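Local coordinates for putative uncharacterized protein (Chaetomium thermophilum, PDB 4XRI) that carries protein cargo into the nucleus as a highly flexible HEAT-repeat transport receptor of the importin-beta family, and probably binds a small GTPase, at residues I15-L20 / E59-A64; Q44-L49 / I68-A73; Q122-I127 / G164-T169; Q155-L160 / N199-F204. The protein carries 2 engineered substitutions. All coordinates share one frame; numbering follows the deposited sequence.

In the fold
From the N terminus, contact 1 joins helix 11-19 to the start of helix 60-72, closing a loop that takes in helices 24-40 and 42-54. Contact 2 crosses it, running from helix 42-54 to a point further along helix 60-72 and closing the turn between them. Contacts 3 and 4 follow in series and cross each other in the same way. In contact 3 the C-terminal end of helix 153-168 meets helix 114-131, closing over helix 140-150; in contact 4 its N-terminal part meets the start of helix 200-212, closing over helices 172-178 and 182-193. Contacts 2 and 3 touch where I68, L70 and K71 pack on Q122, V123 and A126, tying successive layers of the superhelix.

Contact 1 (I15-L20 / E59-A64); sequences ILENSL and EGHIRA. With SO4 (sulfate ion), chain C.
With CG anti to the backbone N (chi1 -171°) and a bend at chi2, E17 swings its carboxylate from helix 11-19 toward helix 60-72, where H61 keeps its ring in the crowded position between backbone N and carbonyl carbon (chi1 67°). The two turns set H61 NE2 3.1 Å from E17 OE1 in a nearly straight hydrogen bond, 161° at the hydrogen. OE1 offers its syn lone pair and lies in the imidazole plane, although the carboxylate is tilted steeply against the ring. At the other ring nitrogen, H61 ND1 gives a very short bond of 2.4 Å to O2 of a sulfate, probably from the crystallisation liquor. The same sulfate oxygen accepts from the backbone N of H61, and K115 also binds the ion. Flanked by two anions, the imidazole is probably protonated, and the N-terminal end of the helix would favour the sulfate.

Within the all-helical superhelix of HEAT repeats, these two helices pass at about a right angle here, their axes 9.6 Å apart. Leucine and isoleucine suit the buried crossing: L16 CD1 rests 3.6 Å from the carbonyl I62 O and 3.9 Å from I62 CG2. The CD1 end of I62 reaches the polar pair, 3.3 Å from E17 OE1, a tight approach. On the far side, I15 and N18 face helix 24-40.

Contact 2 (Q44-L49 / I68-A73); sequences QYLLTL and IALKNA
Helices 42-54 and 60-72 run roughly antiparallel here, 152° between their directions and 9.4 Å between axes, as a helical hairpin within the importin-beta N-terminal domain. Y45, with CG anti to the backbone N, reaches its ring across to helix 60-72: A73 CB meets the ring edge 3.8 Å from Y45 CE2, and the hydroxyl ends beside A69 CB. The same tyrosine also packs on L34, A37 and A38 of helix 24-40, a reach that a large flat side chain suits. L46 uses one methyl for two partners, CD2 lying 3.7 Å from both L70 CD1 and A73 CB, while the L46 and L70 side chains cross at about a right angle. The small A69 and A73 give the bulkier groups room to come close to the helix. L49 points toward helix 60-72 and sets its CB 4.0 Å from L70 CB. L49 CD1 lies 3.5 Å from the backbone N of L70 and also sits 3.4 Å above the plane of the Y45 ring, offset toward the rim.

Contact 3 (Q122-I127 / G164-T169); sequences QVIAAI and GFICET
A125 is the small bump on which this contact turns. Helices 114-131 and 153-168 pack side by side in the N-terminal part of the HEAT-repeat solenoid, 34° from parallel with axes 8.9 Å apart, and an alanine at the near point lets the CA atoms of A125 and I166 come within 5.2 Å. The methyl of A125 fits into the notch between two larger residues, its CB 3.6 Å from F165 CB and 4.1 Å from I166 CG1. F165, with CG anti to the carbonyl carbon, carries its ring past that methyl toward Q122, the backbone N of Q122 facing the ring edge. F165 CE2 approaches Q122 CG at 3.7 Å, so glutamine contributes its aliphatic stem, while its amide stands nearly perpendicular to the ring and bonds through NE2 to Q118. An alanine in place of F165 would remove the ring and probably leave the stem of Q122 without its partner on this helix. On the other flank I166 extends toward I124 and packs on L140, M141 and L144 of helix 140-150, its branched chain suiting the buried setting.

Past the end of helix 153-168, T169 OG1 donates to F165 O and accepts from a water 2.8 Å away; that water also donates, weakly, to A125 O. No direct hydrogen bond joins the segments, so apolar fit holds the helices together and one water makes the polar link.

Contact 4 (Q155-L160 / N199-F204); sequences QKQASL and NNEVRF. With SO4 (sulfate ion), chain D.
The N-capped start of helix 200-212 lies alongside helix 153-168 in this contact, the two running parallel to within 5° at an axis distance of 8.7 Å. N199 is the N-cap: its OD1 takes a weak bond from the backbone N of E201, and its ND2 bonds Q153 at the start of helix 153-168. V202, a compact branched residue suited to so close a pair, fills the middle. V202 CG2 lies 4.0 Å from K156 CB, and its CG1 is 4.1 Å from L160 CD1, the leucine crossing the valine at about a right angle. K156 lends its aliphatic chain to this patch, its NZ making a long, weak ion pair with E197.

Q157 extends its chain beside E201, both pointing the same way, with Q157 NE2 3.5 Å from E201 CB. Both ends of the amide have partners: OE1 accepts from Q153, while NE2 donates to a water at 2.8 Å that in turn donates to E201 O, 3.0 Å from it. An alanine in place of Q157 would remove this amide, and would probably lose the water bridge and leave E201 CB less well covered. Facing away from the pair, R203 reaches a sulfate, probably from the crystallisation liquor, through NH1, 3.1 Å from its O2, with NE held by A193 O. Near-parallel, side-by-side stacking of helices is typical of a HEAT-repeat solenoid.

Contact 1 (I15-L20 / E59-A64)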
loop_
_atom_site.group_PDB
_atom_site.type_symbol
_atom_site.label_atom_id
_atom_site.label_comp_id
_atom_site.label_asym_id
_atom_site.label_seq_id
_atom_site.Cartn_x
_atom_site.Cartn_y
_atom_site.Cartn_z
ATOM N N ILE A 15 -22.868 -33.877 -0.747
ATOM C CA ILE A 15 -22.916 -32.473 -0.348
ATOM C C ILE A 15 -21.537 -31.831 -0.491
ATOM O O ILE A 15 -21.420 -30.672 -0.893
ATOM C CB ILE A 15 -23.407 -32.290 1.107
ATOM C CG1 ILE A 15 -24.707 -33.056 1.350
ATOM C CG2 ILE A 15 -23.611 -30.809 1.423
ATOM C CD1 ILE A 15 -25.807 -32.728 0.371
ATOM N N LEU A 16 -20.495 -32.585 -0.156
ATOM C CA LEU A 16 -19.126 -32.093 -0.268
ATOM C C LEU A 16 -18.685 -31.996 -1.722
ATOM O O LEU A 16 -18.000 -31.050 -2.106
ATOM C CB LEU A 16 -18.164 -32.995 0.502
ATOM C CG LEU A 16 -18.230 -32.942 2.029
ATOM C CD1 LEU A 16 -17.291 -33.973 2.628
ATOM C CD2 LEU A 16 -17.908 -31.549 2.545
ATOM N N GLU A 17 -19.070 -32.984 -2.522
ATOM C CA GLU A 17 -18.753 -32.975 -3.944
ATOM C C GLU A 17 -19.421 -31.779 -4.609
ATOM O O GLU A 17 -18.811 -31.085 -5.422
ATOM C CB GLU A 17 -19.195 -34.279 -4.611
ATOM C CG GLU A 17 -18.704 -34.435 -6.041
ATOM C CD GLU A 17 -17.193 -34.534 -6.132
ATOM O OE1 GLU A 17 -16.635 -35.553 -5.673
ATOM O OE2 GLU A 17 -16.564 -33.592 -6.659
ATOM N N ASN A 18 -20.678 -31.541 -4.249
ATOM C CA ASN A 18 -21.404 -30.370 -4.723
ATOM C C ASN A 18 -20.803 -29.084 -4.169
ATOM O O ASN A 18 -20.884 -28.029 -4.796
ATOM C CB ASN A 18 -22.881 -30.459 -4.338
ATOM C CG ASN A 18 -23.610 -31.558 -5.081
ATOM O OD1 ASN A 18 -23.267 -31.892 -6.215
ATOM N ND2 ASN A 18 -24.630 -32.125 -4.446
ATOM N N SER A 19 -20.199 -29.180 -2.989
ATOM C CA SER A 19 -19.543 -28.032 -2.373
ATOM C C SER A 19 -18.332 -27.589 -3.189
ATOM O O SER A 19 -17.897 -26.441 -3.097
ATOM C CB SER A 19 -19.125 -28.354 -0.937
ATOM O OG SER A 19 -18.480 -27.244 -0.334
ATOM N N LEU A 20 -17.797 -28.502 -3.992
ATOM C CA LEU A 20 -16.652 -28.202 -4.844
ATOM C C LEU A 20 -17.074 -28.034 -6.299
ATOM O O LEU A 20 -16.233 -27.861 -7.182
ATOM C CB LEU A 20 -15.596 -29.306 -4.741
ATOM C CG LEU A 20 -14.906 -29.506 -3.392
ATOM C CD1 LEU A 20 -13.652 -30.353 -3.561
ATOM C CD2 LEU A 20 -14.574 -28.170 -2.745
ATOM N N GLU A 59 -12.471 -40.780 -1.400
ATOM C CA GLU A 59 -11.445 -40.127 -2.206
ATOM C C GLU A 59 -10.781 -39.010 -1.413
ATOM O O GLU A 59 -11.397 -38.420 -0.527
ATOM C CB GLU A 59 -12.036 -39.573 -3.505
ATOM C CG GLU A 59 -12.670 -40.618 -4.409
ATOM C CD GLU A 59 -13.005 -40.066 -5.781
ATOM O OE1 GLU A 59 -12.081 -39.583 -6.470
ATOM O OE2 GLU A 59 -14.192 -40.107 -6.168
ATOM N N GLY A 60 -9.526 -38.724 -1.741
ATOM C CA GLY A 60 -8.752 -37.729 -1.024
ATOM C C GLY A 60 -9.357 -36.340 -1.021
ATOM O O GLY A 60 -9.338 -35.654 0.004
ATOM N N HIS A 61 -9.894 -35.918 -2.162
ATOM C CA HIS A 61 -10.428 -34.567 -2.283
ATOM C C HIS A 61 -11.713 -34.397 -1.475
ATOM O O HIS A 61 -11.998 -33.307 -0.977
ATOM C CB HIS A 61 -10.668 -34.209 -3.754
ATOM C CG HIS A 61 -11.753 -35.007 -4.410
ATOM N ND1 HIS A 61 -11.528 -36.239 -4.986
ATOM C CD2 HIS A 61 -13.067 -34.740 -4.594
ATOM C CE1 HIS A 61 -12.659 -36.700 -5.490
ATOM N NE2 HIS A 61 -13.609 -35.809 -5.266
ATOM N N ILE A 62 -12.477 -35.475 -1.332
ATOM C CA ILE A 62 -13.664 -35.449 -0.484
ATOM C C ILE A 62 -13.259 -35.311 0.979
ATOM O O ILE A 62 -13.814 -34.492 1.717
ATOM C CB ILE A 62 -14.523 -36.717 -0.657
ATOM C CG1 ILE A 62 -15.059 -36.804 -2.086
ATOM C CG2 ILE A 62 -15.676 -36.719 0.341
ATOM C CD1 ILE A 62 -15.890 -35.607 -2.493
ATOM N N ARG A 63 -12.285 -36.118 1.389
ATOM C CA ARG A 63 -11.792 -36.105 2.760
ATOM C C ARG A 63 -11.188 -34.754 3.122
ATOM O O ARG A 63 -11.403 -34.245 4.221
ATOM C CB ARG A 63 -10.757 -37.213 2.962
ATOM C CG ARG A 63 -11.287 -38.601 2.670
ATOM C CD ARG A 63 -10.191 -39.641 2.769
ATOM N NE ARG A 63 -9.712 -39.807 4.138
ATOM C CZ ARG A 63 -8.737 -40.639 4.489
ATOM N NH1 ARG A 63 -8.130 -41.373 3.566
ATOM N NH2 ARG A 63 -8.362 -40.727 5.759
ATOM N N ALA A 64 -10.427 -34.184 2.191
ATOM C CA ALA A 64 -9.839 -32.867 2.387
ATOM C C ALA A 64 -10.936 -31.828 2.571
ATOM O O ALA A 64 -10.874 -31.003 3.480
ATOM C CB ALA A 64 -8.942 -32.498 1.211
HETATM S S SO4 C . -8.328 -37.216 -5.575
HETATM O O1 SO4 C . -8.696 -36.202 -6.558
HETATM O O2 SO4 C . -9.499 -37.552 -4.770
HETATM O O3 SO4 C . -7.856 -38.414 -6.262
HETATM O O4 SO4 C . -7.266 -36.702 -4.716
#

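Contact 2 (Q44-L49 / I68-A73)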
loop_
_atom_site.group_PDB
_atom_site.type_symbol
_atom_site.label_atom_id
_atom_site.label_comp_id
_atom_site.label_asym_id
_atom_site.label_seq_id
_atom_site.Cartn_x
_atom_site.Cartn_y
_atom_site.Cartn_z
ATOM N N GLN A 44 -23.203 -32.667 15.842
ATOM C CA GLN A 44 -23.403 -33.716 14.850
ATOM C C GLN A 44 -22.735 -33.336 13.534
ATOM O O GLN A 44 -22.242 -34.197 12.802
ATOM C CB GLN A 44 -24.895 -33.976 14.635
ATOM C CG GLN A 44 -25.224 -35.416 14.280
ATOM C CD GLN A 44 -24.874 -36.385 15.395
ATOM O OE1 GLN A 44 -24.780 -36.002 16.562
ATOM N NE2 GLN A 44 -24.675 -37.649 15.038
ATOM N N TYR A 45 -22.727 -32.038 13.247
ATOM C CA TYR A 45 -22.030 -31.494 12.087
ATOM C C TYR A 45 -20.538 -31.799 12.184
ATOM O O TYR A 45 -19.916 -32.225 11.211
ATOM C CB TYR A 45 -22.276 -29.986 11.985
ATOM C CG TYR A 45 -21.572 -29.285 10.841
ATOM C CD1 TYR A 45 -21.901 -29.560 9.519
ATOM C CD2 TYR A 45 -20.604 -28.317 11.085
ATOM C CE1 TYR A 45 -21.269 -28.908 8.473
ATOM C CE2 TYR A 45 -19.968 -27.660 10.048
ATOM C CZ TYR A 45 -20.306 -27.957 8.744
ATOM O OH TYR A 45 -19.674 -27.307 7.709
ATOM N N LEU A 46 -19.979 -31.592 13.372
ATOM C CA LEU A 46 -18.566 -31.861 13.620
ATOM C C LEU A 46 -18.244 -33.342 13.460
ATOM O O LEU A 46 -17.273 -33.705 12.796
ATOM C CB LEU A 46 -18.162 -31.395 15.021
ATOM C CG LEU A 46 -18.281 -29.901 15.314
ATOM C CD1 LEU A 46 -17.598 -29.561 16.632
ATOM C CD2 LEU A 46 -17.707 -29.078 14.174
ATOM N N LEU A 47 -19.063 -34.189 14.076
ATOM C CA LEU A 47 -18.882 -35.635 14.005
ATOM C C LEU A 47 -18.927 -36.146 12.574
ATOM O O LEU A 47 -18.053 -36.901 12.146
ATOM C CB LEU A 47 -19.949 -36.347 14.835
ATOM C CG LEU A 47 -19.694 -36.386 16.339
ATOM C CD1 LEU A 47 -20.871 -37.010 17.067
ATOM C CD2 LEU A 47 -18.422 -37.162 16.610
ATOM N N THR A 48 -19.958 -35.732 11.846
ATOM C CA THR A 48 -20.134 -36.129 10.455
ATOM C C THR A 48 -18.906 -35.792 9.618
ATOM O O THR A 48 -18.410 -36.620 8.851
ATOM C CB THR A 48 -21.366 -35.447 9.826
ATOM O OG1 THR A 48 -22.534 -35.768 10.592
ATOM C CG2 THR A 48 -21.558 -35.913 8.391
ATOM N N LEU A 49 -18.412 -34.572 9.789
ATOM C CA LEU A 49 -17.284 -34.079 9.010
ATOM C C LEU A 49 -15.975 -34.788 9.345
ATOM O O LEU A 49 -15.210 -35.144 8.447
ATOM C CB LEU A 49 -17.118 -32.573 9.214
ATOM C CG LEU A 49 -18.137 -31.693 8.495
ATOM C CD1 LEU A 49 -17.837 -30.230 8.769
ATOM C CD2 LEU A 49 -18.118 -31.977 7.002
ATOM N N ILE A 68 -11.488 -29.457 5.753
ATOM C CA ILE A 68 -11.486 -28.003 5.637
ATOM C C ILE A 68 -12.755 -27.416 6.235
ATOM O O ILE A 68 -12.708 -26.437 6.981
ATOM C CB ILE A 68 -11.359 -27.542 4.171
ATOM C CG1 ILE A 68 -10.044 -28.035 3.573
ATOM C CG2 ILE A 68 -11.443 -26.027 4.080
ATOM C CD1 ILE A 68 -8.841 -27.726 4.424
ATOM N N ALA A 69 -13.888 -28.028 5.904
ATOM C CA ALA A 69 -15.180 -27.606 6.433
ATOM C C ALA A 69 -15.202 -27.711 7.952
ATOM O O ALA A 69 -15.724 -26.833 8.639
ATOM C CB ALA A 69 -16.301 -28.439 5.827
ATOM N N LEU A 70 -14.626 -28.793 8.464
ATOM C CA LEU A 70 -14.518 -29.018 9.901
ATOM C C LEU A 70 -13.672 -27.936 10.561
ATOM O O LEU A 70 -14.051 -27.377 11.589
ATOM C CB LEU A 70 -13.920 -30.398 10.179
ATOM C CG LEU A 70 -13.669 -30.770 11.640
ATOM C CD1 LEU A 70 -14.970 -30.794 12.423
ATOM C CD2 LEU A 70 -12.960 -32.116 11.723
ATOM N N LYS A 71 -12.522 -27.653 9.957
ATOM C CA LYS A 71 -11.638 -26.592 10.422
ATOM C C LYS A 71 -12.371 -25.256 10.477
ATOM O O LYS A 71 -12.256 -24.510 11.451
ATOM C CB LYS A 71 -10.409 -26.484 9.513
ATOM C CG LYS A 71 -9.406 -25.407 9.914
ATOM C CD LYS A 71 -9.550 -24.146 9.066
ATOM C CE LYS A 71 -9.299 -24.423 7.592
ATOM N NZ LYS A 71 -9.383 -23.175 6.780
ATOM N N ASN A 72 -13.128 -24.966 9.424
ATOM C CA ASN A 72 -13.850 -23.704 9.318
ATOM C C ASN A 72 -15.055 -23.619 10.245
ATOM O O ASN A 72 -15.665 -22.559 10.387
ATOM C CB ASN A 72 -14.308 -23.479 7.878
ATOM C CG ASN A 72 -13.163 -23.139 6.947
ATOM O OD1 ASN A 72 -12.118 -22.658 7.382
ATOM N ND2 ASN A 72 -13.358 -23.379 5.657
ATOM N N ALA A 73 -15.398 -24.737 10.874
ATOM C CA ALA A 73 -16.554 -24.774 11.759
ATOM C C ALA A 73 -16.264 -24.073 13.081
ATOM O O ALA A 73 -17.183 -23.665 13.790
ATOM C CB ALA A 73 -16.991 -26.207 12.006
#

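Contact 3 (Q122-I127 / G164-T169)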
loop_
_atom_site.group_PDB
_atom_site.type_symbol
_atom_site.label_atom_id
_atom_site.label_comp_id
_atom_site.label_asym_id
_atom_site.label_seq_id
_atom_site.Cartn_x
_atom_site.Cartn_y
_atom_site.Cartn_z
ATOM N N GLN A 122 -4.553 -29.418 9.565
ATOM C CA GLN A 122 -5.248 -28.139 9.684
ATOM C C GLN A 122 -6.253 -28.165 10.831
ATOM O O GLN A 122 -6.328 -27.228 11.625
ATOM C CB GLN A 122 -5.962 -27.782 8.378
ATOM C CG GLN A 122 -5.035 -27.390 7.246
ATOM C CD GLN A 122 -5.777 -26.744 6.089
ATOM O OE1 GLN A 122 -6.467 -25.739 6.263
ATOM N NE2 GLN A 122 -5.654 -27.333 4.905
ATOM N N VAL A 123 -7.016 -29.249 10.910
ATOM C CA VAL A 123 -8.008 -29.420 11.963
ATOM C C VAL A 123 -7.357 -29.375 13.340
ATOM O O VAL A 123 -7.814 -28.661 14.235
ATOM C CB VAL A 123 -8.771 -30.753 11.807
ATOM C CG1 VAL A 123 -9.668 -30.992 13.009
ATOM C CG2 VAL A 123 -9.576 -30.755 10.519
ATOM N N ILE A 124 -6.281 -30.139 13.492
ATOM C CA ILE A 124 -5.561 -30.232 14.757
ATOM C C ILE A 124 -5.008 -28.879 15.205
ATOM O O ILE A 124 -5.080 -28.528 16.384
ATOM C CB ILE A 124 -4.417 -31.258 14.650
ATOM C CG1 ILE A 124 -4.996 -32.673 14.676
ATOM C CG2 ILE A 124 -3.405 -31.071 15.775
ATOM C CD1 ILE A 124 -4.001 -33.748 14.344
ATOM N N ALA A 125 -4.474 -28.119 14.253
ATOM C CA ALA A 125 -3.939 -26.790 14.530
ATOM C C ALA A 125 -5.034 -25.856 15.033
ATOM O O ALA A 125 -4.824 -25.083 15.970
ATOM C CB ALA A 125 -3.286 -26.214 13.284
ATOM N N ALA A 126 -6.201 -25.942 14.402
ATOM C CA ALA A 126 -7.346 -25.111 14.761
ATOM C C ALA A 126 -7.832 -25.421 16.174
ATOM O O ALA A 126 -8.144 -24.513 16.949
ATOM C CB ALA A 126 -8.471 -25.307 13.765
ATOM N N ILE A 127 -7.897 -26.706 16.505
ATOM C CA ILE A 127 -8.310 -27.132 17.836
ATOM C C ILE A 127 -7.268 -26.725 18.874
ATOM O O ILE A 127 -7.607 -26.240 19.956
ATOM C CB ILE A 127 -8.526 -28.654 17.901
ATOM C CG1 ILE A 127 -9.665 -29.073 16.972
ATOM C CG2 ILE A 127 -8.815 -29.092 19.328
ATOM C CD1 ILE A 127 -9.937 -30.562 16.977
ATOM N N GLY A 164 4.183 -27.479 12.505
ATOM C CA GLY A 164 4.479 -26.225 11.839
ATOM C C GLY A 164 3.310 -25.258 11.880
ATOM O O GLY A 164 3.488 -24.067 12.130
ATOM N N PHE A 165 2.111 -25.781 11.634
ATOM C CA PHE A 165 0.884 -24.987 11.676
ATOM C C PHE A 165 0.674 -24.362 13.047
ATOM O O PHE A 165 0.302 -23.193 13.164
ATOM C CB PHE A 165 -0.333 -25.847 11.315
ATOM C CG PHE A 165 -0.417 -26.211 9.862
ATOM C CD1 PHE A 165 0.445 -25.645 8.937
ATOM C CD2 PHE A 165 -1.371 -27.111 9.417
ATOM C CE1 PHE A 165 0.363 -25.977 7.601
ATOM C CE2 PHE A 165 -1.462 -27.443 8.080
ATOM C CZ PHE A 165 -0.593 -26.874 7.169
ATOM N N ILE A 166 0.915 -25.157 14.083
ATOM C CA ILE A 166 0.739 -24.719 15.459
ATOM C C ILE A 166 1.795 -23.687 15.857
ATOM O O ILE A 166 1.479 -22.669 16.475
ATOM C CB ILE A 166 0.790 -25.920 16.423
ATOM C CG1 ILE A 166 -0.450 -26.796 16.233
ATOM C CG2 ILE A 166 0.890 -25.454 17.865
ATOM C CD1 ILE A 166 -0.395 -28.114 16.975
ATOM N N CYS A 167 3.045 -23.941 15.481
ATOM C CA CYS A 167 4.149 -23.065 15.862
ATOM C C CYS A 167 4.151 -21.736 15.108
ATOM O O CYS A 167 4.677 -20.742 15.604
ATOM C CB CYS A 167 5.488 -23.777 15.651
ATOM S SG CYS A 167 5.879 -25.006 16.917
ATOM N N GLU A 168 3.568 -21.711 13.913
ATOM C CA GLU A 168 3.570 -20.490 13.111
ATOM C C GLU A 168 2.484 -19.525 13.569
ATOM O O GLU A 168 2.544 -18.330 13.276
ATOM C CB GLU A 168 3.386 -20.806 11.623
ATOM C CG GLU A 168 1.964 -21.126 11.212
ATOM C CD GLU A 168 1.801 -21.249 9.704
ATOM O OE1 GLU A 168 0.793 -21.840 9.260
ATOM O OE2 GLU A 168 2.677 -20.752 8.965
ATOM N N THR A 169 1.495 -20.053 14.284
ATOM C CA THR A 169 0.375 -19.248 14.756
ATOM C C THR A 169 0.856 -18.120 15.656
ATOM O O THR A 169 1.321 -18.350 16.770
ATOM C CB THR A 169 -0.656 -20.095 15.519
ATOM O OG1 THR A 169 -1.169 -21.118 14.656
ATOM C CG2 THR A 169 -1.806 -19.223 16.004
HETATM O O HOH W 1 -3.515 -22.627 14.505
#

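Contact 4 (Q155-L160 / N199-F204)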
loop_
_atom_site.group_PDB
_atom_site.type_symbol
_atom_site.label_atom_id
_atom_site.label_comp_id
_atom_site.label_asym_id
_atom_site.label_seq_id
_atom_site.Cartn_x
_atom_site.Cartn_y
_atom_site.Cartn_z
ATOM N N GLN A 155 2.496 -40.418 8.555
ATOM C CA GLN A 155 2.244 -39.920 9.901
ATOM C C GLN A 155 3.317 -38.907 10.282
ATOM O O GLN A 155 3.029 -37.914 10.944
ATOM C CB GLN A 155 2.202 -41.051 10.934
ATOM C CG GLN A 155 1.932 -40.527 12.344
ATOM C CD GLN A 155 1.688 -41.616 13.366
ATOM O OE1 GLN A 155 2.475 -42.553 13.501
ATOM N NE2 GLN A 155 0.589 -41.493 14.102
ATOM N N LYS A 156 4.551 -39.165 9.860
ATOM C CA LYS A 156 5.644 -38.224 10.082
ATOM C C LYS A 156 5.390 -36.909 9.354
ATOM O O LYS A 156 5.428 -35.840 9.961
ATOM C CB LYS A 156 6.977 -38.819 9.627
ATOM C CG LYS A 156 7.641 -39.729 10.639
ATOM C CD LYS A 156 9.067 -40.048 10.213
ATOM C CE LYS A 156 9.823 -40.792 11.298
ATOM N NZ LYS A 156 11.279 -40.868 10.999
ATOM N N GLN A 157 5.138 -37.007 8.051
ATOM C CA GLN A 157 4.845 -35.848 7.211
ATOM C C GLN A 157 3.772 -34.953 7.814
ATOM O O GLN A 157 3.984 -33.754 8.012
ATOM C CB GLN A 157 4.386 -36.294 5.821
ATOM C CG GLN A 157 5.423 -36.973 4.956
ATOM C CD GLN A 157 4.845 -37.399 3.618
ATOM O OE1 GLN A 157 4.543 -38.571 3.404
ATOM N NE2 GLN A 157 4.673 -36.441 2.714
ATOM N N ALA A 158 2.621 -35.554 8.102
ATOM C CA ALA A 158 1.441 -34.824 8.551
ATOM C C ALA A 158 1.619 -34.239 9.947
ATOM O O ALA A 158 1.109 -33.159 10.244
ATOM C CB ALA A 158 0.219 -35.736 8.514
ATOM N N SER A 159 2.341 -34.954 10.803
ATOM C CA SER A 159 2.573 -34.490 12.165
ATOM C C SER A 159 3.567 -33.337 12.177
ATOM O O SER A 159 3.431 -32.400 12.960
ATOM C CB SER A 159 3.071 -35.630 13.051
ATOM O OG SER A 159 2.120 -36.677 13.084
ATOM N N LEU A 160 4.566 -33.419 11.305
ATOM C CA LEU A 160 5.494 -32.312 11.109
ATOM C C LEU A 160 4.735 -31.088 10.619
ATOM O O LEU A 160 4.967 -29.970 11.075
ATOM C CB LEU A 160 6.591 -32.696 10.115
ATOM C CG LEU A 160 7.680 -33.620 10.654
ATOM C CD1 LEU A 160 8.507 -34.188 9.513
ATOM C CD2 LEU A 160 8.562 -32.866 11.637
ATOM N N ASN A 199 13.845 -40.812 3.962
ATOM C CA ASN A 199 12.639 -40.463 3.221
ATOM C C ASN A 199 12.602 -38.988 2.826
ATOM O O ASN A 199 12.615 -38.103 3.684
ATOM C CB ASN A 199 11.405 -40.821 4.050
ATOM C CG ASN A 199 10.175 -41.045 3.200
ATOM O OD1 ASN A 199 9.751 -40.161 2.455
ATOM N ND2 ASN A 199 9.598 -42.239 3.298
ATOM N N ASN A 200 12.545 -38.732 1.522
ATOM C CA ASN A 200 12.548 -37.366 1.003
ATOM C C ASN A 200 11.255 -36.612 1.290
ATOM O O ASN A 200 11.263 -35.390 1.435
ATOM C CB ASN A 200 12.814 -37.372 -0.503
ATOM C CG ASN A 200 14.270 -37.623 -0.834
ATOM O OD1 ASN A 200 15.148 -37.451 0.012
ATOM N ND2 ASN A 200 14.536 -38.019 -2.073
ATOM N N GLU A 201 10.147 -37.343 1.367
ATOM C CA GLU A 201 8.857 -36.747 1.690
ATOM C C GLU A 201 8.891 -36.182 3.103
ATOM O O GLU A 201 8.394 -35.089 3.361
ATOM C CB GLU A 201 7.732 -37.777 1.557
ATOM C CG GLU A 201 7.836 -38.664 0.331
ATOM C CD GLU A 201 7.632 -37.905 -0.966
ATOM O OE1 GLU A 201 6.922 -36.877 -0.949
ATOM O OE2 GLU A 201 8.181 -38.336 -2.002
ATOM N N VAL A 202 9.484 -36.951 4.010
ATOM C CA VAL A 202 9.642 -36.546 5.398
ATOM C C VAL A 202 10.545 -35.322 5.508
ATOM O O VAL A 202 10.236 -34.372 6.229
ATOM C CB VAL A 202 10.221 -37.701 6.250
ATOM C CG1 VAL A 202 10.630 -37.204 7.627
ATOM C CG2 VAL A 202 9.212 -38.840 6.355
ATOM N N ARG A 203 11.655 -35.350 4.775
ATOM C CA ARG A 203 12.604 -34.240 4.773
ATOM C C ARG A 203 11.963 -32.936 4.307
ATOM O O ARG A 203 12.199 -31.879 4.898
ATOM C CB ARG A 203 13.814 -34.560 3.892
ATOM C CG ARG A 203 14.849 -35.465 4.547
ATOM C CD ARG A 203 16.115 -35.559 3.707
ATOM N NE ARG A 203 16.910 -34.335 3.760
ATOM C CZ ARG A 203 17.967 -34.095 2.990
ATOM N NH1 ARG A 203 18.353 -34.995 2.096
ATOM N NH2 ARG A 203 18.634 -32.955 3.108
ATOM N N PHE A 204 11.148 -33.010 3.258
ATOM C CA PHE A 204 10.477 -31.818 2.747
ATOM C C PHE A 204 9.480 -31.267 3.759
ATOM O O PHE A 204 9.395 -30.058 3.968
ATOM C CB PHE A 204 9.754 -32.104 1.432
ATOM C CG PHE A 204 8.957 -30.935 0.928
ATOM C CD1 PHE A 204 9.596 -29.786 0.502
ATOM C CD2 PHE A 204 7.572 -30.979 0.894
ATOM C CE1 PHE A 204 8.877 -28.703 0.045
ATOM C CE2 PHE A 204 6.844 -29.895 0.436
ATOM C CZ PHE A 204 7.500 -28.755 0.010
HETATM S S SO4 D . 21.112 -35.554 -0.017
HETATM O O1 SO4 D . 19.736 -36.020 -0.148
HETATM O O2 SO4 D . 21.157 -34.418 0.899
HETATM O O3 SO4 D . 21.947 -36.632 0.503
HETATM O O4 SO4 D . 21.607 -35.149 -1.328
HETATM O O HOH W 2 5.807 -33.906 2.524
#